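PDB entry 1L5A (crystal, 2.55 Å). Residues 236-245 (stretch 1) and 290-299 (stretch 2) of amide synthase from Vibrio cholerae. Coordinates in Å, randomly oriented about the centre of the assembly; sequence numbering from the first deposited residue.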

# COMPACT_ATOMS: atom_id res chain seq x y z
N ASP A 236 19.69 -10.19 9.82
CA ASP A 236 20.11 -9.70 8.51
C ASP A 236 21.61 -9.43 8.50
O ASP A 236 22.26 -9.54 7.45
CB ASP A 236 19.39 -8.39 8.16
CG ASP A 236 18.05 -8.60 7.48
OD1 ASP A 236 17.70 -9.77 7.17
OD2 ASP A 236 17.36 -7.59 7.23
N ALA A 237 22.15 -9.06 9.66
CA ALA A 237 23.58 -8.76 9.78
C ALA A 237 24.40 -10.03 9.59
O ALA A 237 25.43 -10.00 8.90
CB ALA A 237 23.88 -8.13 11.14
N LEU A 238 23.96 -11.12 10.22
CA LEU A 238 24.66 -12.39 10.11
C LEU A 238 24.61 -12.88 8.66
O LEU A 238 25.56 -13.50 8.19
CB LEU A 238 24.02 -13.45 11.03
CG LEU A 238 24.17 -13.27 12.54
CD1 LEU A 238 23.63 -14.49 13.25
CD2 LEU A 238 25.63 -13.08 12.91
N VAL A 239 23.51 -12.59 7.97
CA VAL A 239 23.39 -13.02 6.58
C VAL A 239 24.44 -12.31 5.75
O VAL A 239 25.03 -12.91 4.85
CB VAL A 239 21.99 -12.71 6.02
CG1 VAL A 239 21.95 -12.96 4.51
CG2 VAL A 239 20.96 -13.60 6.71
N ALA A 240 24.67 -11.03 6.08
CA ALA A 240 25.66 -10.21 5.38
C ALA A 240 27.04 -10.75 5.72
O ALA A 240 27.82 -11.04 4.81
CB ALA A 240 25.53 -8.75 5.83
N LEU A 241 27.32 -10.89 7.02
CA LEU A 241 28.60 -11.42 7.48
C LEU A 241 28.85 -12.80 6.88
O LEU A 241 29.95 -13.10 6.44
CB LEU A 241 28.63 -11.54 9.01
CG LEU A 241 28.88 -10.25 9.79
CD1 LEU A 241 28.75 -10.53 11.28
CD2 LEU A 241 30.28 -9.70 9.46
N CYS A 242 27.82 -13.63 6.85
CA CYS A 242 27.97 -14.96 6.28
C CYS A 242 28.36 -14.85 4.81
O CYS A 242 29.19 -15.61 4.33
CB CYS A 242 26.67 -15.75 6.41
SG CYS A 242 26.72 -17.34 5.56
N ALA A 243 27.77 -13.90 4.09
CA ALA A 243 28.11 -13.75 2.68
C ALA A 243 29.55 -13.24 2.52
O ALA A 243 30.25 -13.63 1.59
CB ALA A 243 27.15 -12.79 2.00
N LEU A 244 29.97 -12.37 3.43
CA LEU A 244 31.34 -11.84 3.38
C LEU A 244 32.28 -13.03 3.52
O LEU A 244 33.23 -13.19 2.75
CB LEU A 244 31.58 -10.87 4.55
CG LEU A 244 32.97 -10.23 4.63
CD1 LEU A 244 33.30 -9.53 3.31
CD2 LEU A 244 33.02 -9.23 5.78
N TYR A 245 31.99 -13.87 4.51
CA TYR A 245 32.76 -15.07 4.81
C TYR A 245 32.90 -15.99 3.61
O TYR A 245 33.98 -16.52 3.35
CB TYR A 245 32.09 -15.82 5.97
CG TYR A 245 32.49 -17.26 6.06
CD1 TYR A 245 33.76 -17.64 6.49
CD2 TYR A 245 31.60 -18.26 5.67
CE1 TYR A 245 34.13 -18.99 6.55
CE2 TYR A 245 31.96 -19.61 5.72
CZ TYR A 245 33.22 -19.96 6.16
OH TYR A 245 33.57 -21.29 6.19
N SER A 290 34.43 -0.95 2.19
CA SER A 290 34.67 -1.07 3.61
C SER A 290 33.67 -2.07 4.18
O SER A 290 32.62 -2.31 3.58
CB SER A 290 34.49 0.29 4.29
OG SER A 290 33.30 0.92 3.83
N LEU A 291 34.02 -2.64 5.33
CA LEU A 291 33.14 -3.59 6.00
C LEU A 291 31.82 -2.86 6.23
O LEU A 291 30.73 -3.40 5.99
CB LEU A 291 33.76 -4.00 7.34
CG LEU A 291 32.89 -4.73 8.37
CD1 LEU A 291 32.65 -6.16 7.94
CD2 LEU A 291 33.60 -4.70 9.72
N GLY A 292 31.94 -1.61 6.69
CA GLY A 292 30.78 -0.80 6.95
C GLY A 292 29.90 -0.69 5.73
O GLY A 292 28.69 -0.86 5.81
N ASN A 293 30.50 -0.40 4.58
CA ASN A 293 29.71 -0.29 3.37
C ASN A 293 29.20 -1.67 2.93
O ASN A 293 28.17 -1.78 2.27
CB ASN A 293 30.53 0.37 2.26
N TYR A 294 29.92 -2.72 3.31
CA TYR A 294 29.51 -4.07 2.93
C TYR A 294 28.20 -4.43 3.63
O TYR A 294 27.22 -4.83 3.00
CB TYR A 294 30.59 -5.09 3.29
CG TYR A 294 30.40 -6.40 2.57
CD1 TYR A 294 30.78 -6.54 1.24
CD2 TYR A 294 29.77 -7.49 3.20
CE1 TYR A 294 30.55 -7.73 0.54
CE2 TYR A 294 29.53 -8.68 2.51
CZ TYR A 294 29.92 -8.79 1.18
OH TYR A 294 29.67 -9.95 0.47
N LEU A 295 28.19 -4.30 4.95
CA LEU A 295 26.99 -4.60 5.71
C LEU A 295 25.78 -3.76 5.23
O LEU A 295 24.73 -4.32 4.88
CB LEU A 295 27.25 -4.37 7.21
CG LEU A 295 28.37 -5.24 7.81
CD1 LEU A 295 28.44 -5.05 9.34
CD2 LEU A 295 28.09 -6.71 7.47
N LYS A 296 25.94 -2.44 5.19
CA LYS A 296 24.86 -1.56 4.74
C LYS A 296 24.31 -1.96 3.39
O LYS A 296 23.11 -2.13 3.23
CB LYS A 296 25.32 -0.11 4.70
N GLN A 297 25.19 -2.12 2.40
CA GLN A 297 24.76 -2.49 1.06
C GLN A 297 24.20 -3.92 0.95
O GLN A 297 23.41 -4.23 0.05
CB GLN A 297 25.90 -2.27 0.06
CG GLN A 297 26.22 -0.79 -0.15
CD GLN A 297 27.54 -0.54 -0.88
OE1 GLN A 297 27.68 -0.82 -2.08
NE2 GLN A 297 28.52 -0.02 -0.14
N SER A 298 24.62 -4.81 1.85
CA SER A 298 24.11 -6.17 1.82
C SER A 298 22.69 -6.09 2.36
O SER A 298 21.75 -6.64 1.77
CB SER A 298 24.96 -7.09 2.68
OG SER A 298 26.17 -7.40 2.01
N GLY A 299 22.55 -5.38 3.49
CA GLY A 299 21.25 -5.21 4.11
C GLY A 299 20.19 -4.71 3.13
O GLY A 299 19.04 -5.17 3.15

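The two stretches are helical over nearly their whole length, and their axes pass 9.1 Å apart with 119° between their N-to-C directions, so they cross obliquely rather than lying side by side. The buried surface is 380 Å², summed over both sides. No hydrogen bond links the stretches; the evidence for the contact is packing distance.

Stretch 2 opens with Ser-290, which lies beyond reach of stretch 1 but caps its own helix: Asn-293 N donates to Ser-290 OG at 3.2 Å, with an N-H...acceptor angle of 150°. The first residue to touch stretch 1 is Leu-291. Its CA-to-CB bond points sideways, yet chi1 t and chi2 p bring the end of the side chain nearer, and CD1 of Leu-291 comes 3.8 Å from CD2 of Leu-244, an apolar contact. Gly-292 and Asn-293 make no contact; the latter is modelled only to CB.

Tyr-294 has the largest area covered by the other stretch, 70 Å². Its CA-to-CB bond points toward stretch 1, and its ring meets two quite different surroundings. Leu-244 CD1 sits 4.0 Å from the centroid of the Tyr-294 ring and 10° off the ring normal, which places the methyl almost squarely over one face as a CH-pi contact. Leu-244 CB also packs 3.6 Å from Tyr-294 CE2. At the ring edge, near its plane, Ala-240 O lies 3.7 Å from Tyr-294 CE2; that carbonyl already accepts from Leu-244 N at 2.9 Å within its own helix. Farther out, Tyr-294 OH is 4.1 Å from Ala-243 CB, and the hydroxyl is hydrogen-bonded elsewhere in the structure.

Leu-295 follows, again with a sideways CA-to-CB bond and a side chain whose end comes nearer. With chi1 m and chi2 t, its CD2 lies 3.7 Å from Ala-240 CB and 4.2 Å from Leu-241 CD2, so one methyl touches two successive residues of stretch 1. The CA-to-CB bond of Lys-296, which is modelled only to CB, points away, and Gln-297 is exposed; neither contributes.

At Ser-298 the backbones draw close: its CA is 5.6 Å from the CA of Ala-240. Both CA-to-CB bonds point toward the opposing helix, and the CB atoms of Ser-298 and Ala-240 are 3.6 Å apart. The serine hydroxyl is engaged within its own helix, Ser-298 OG donating to Tyr-294 O at 2.9 Å.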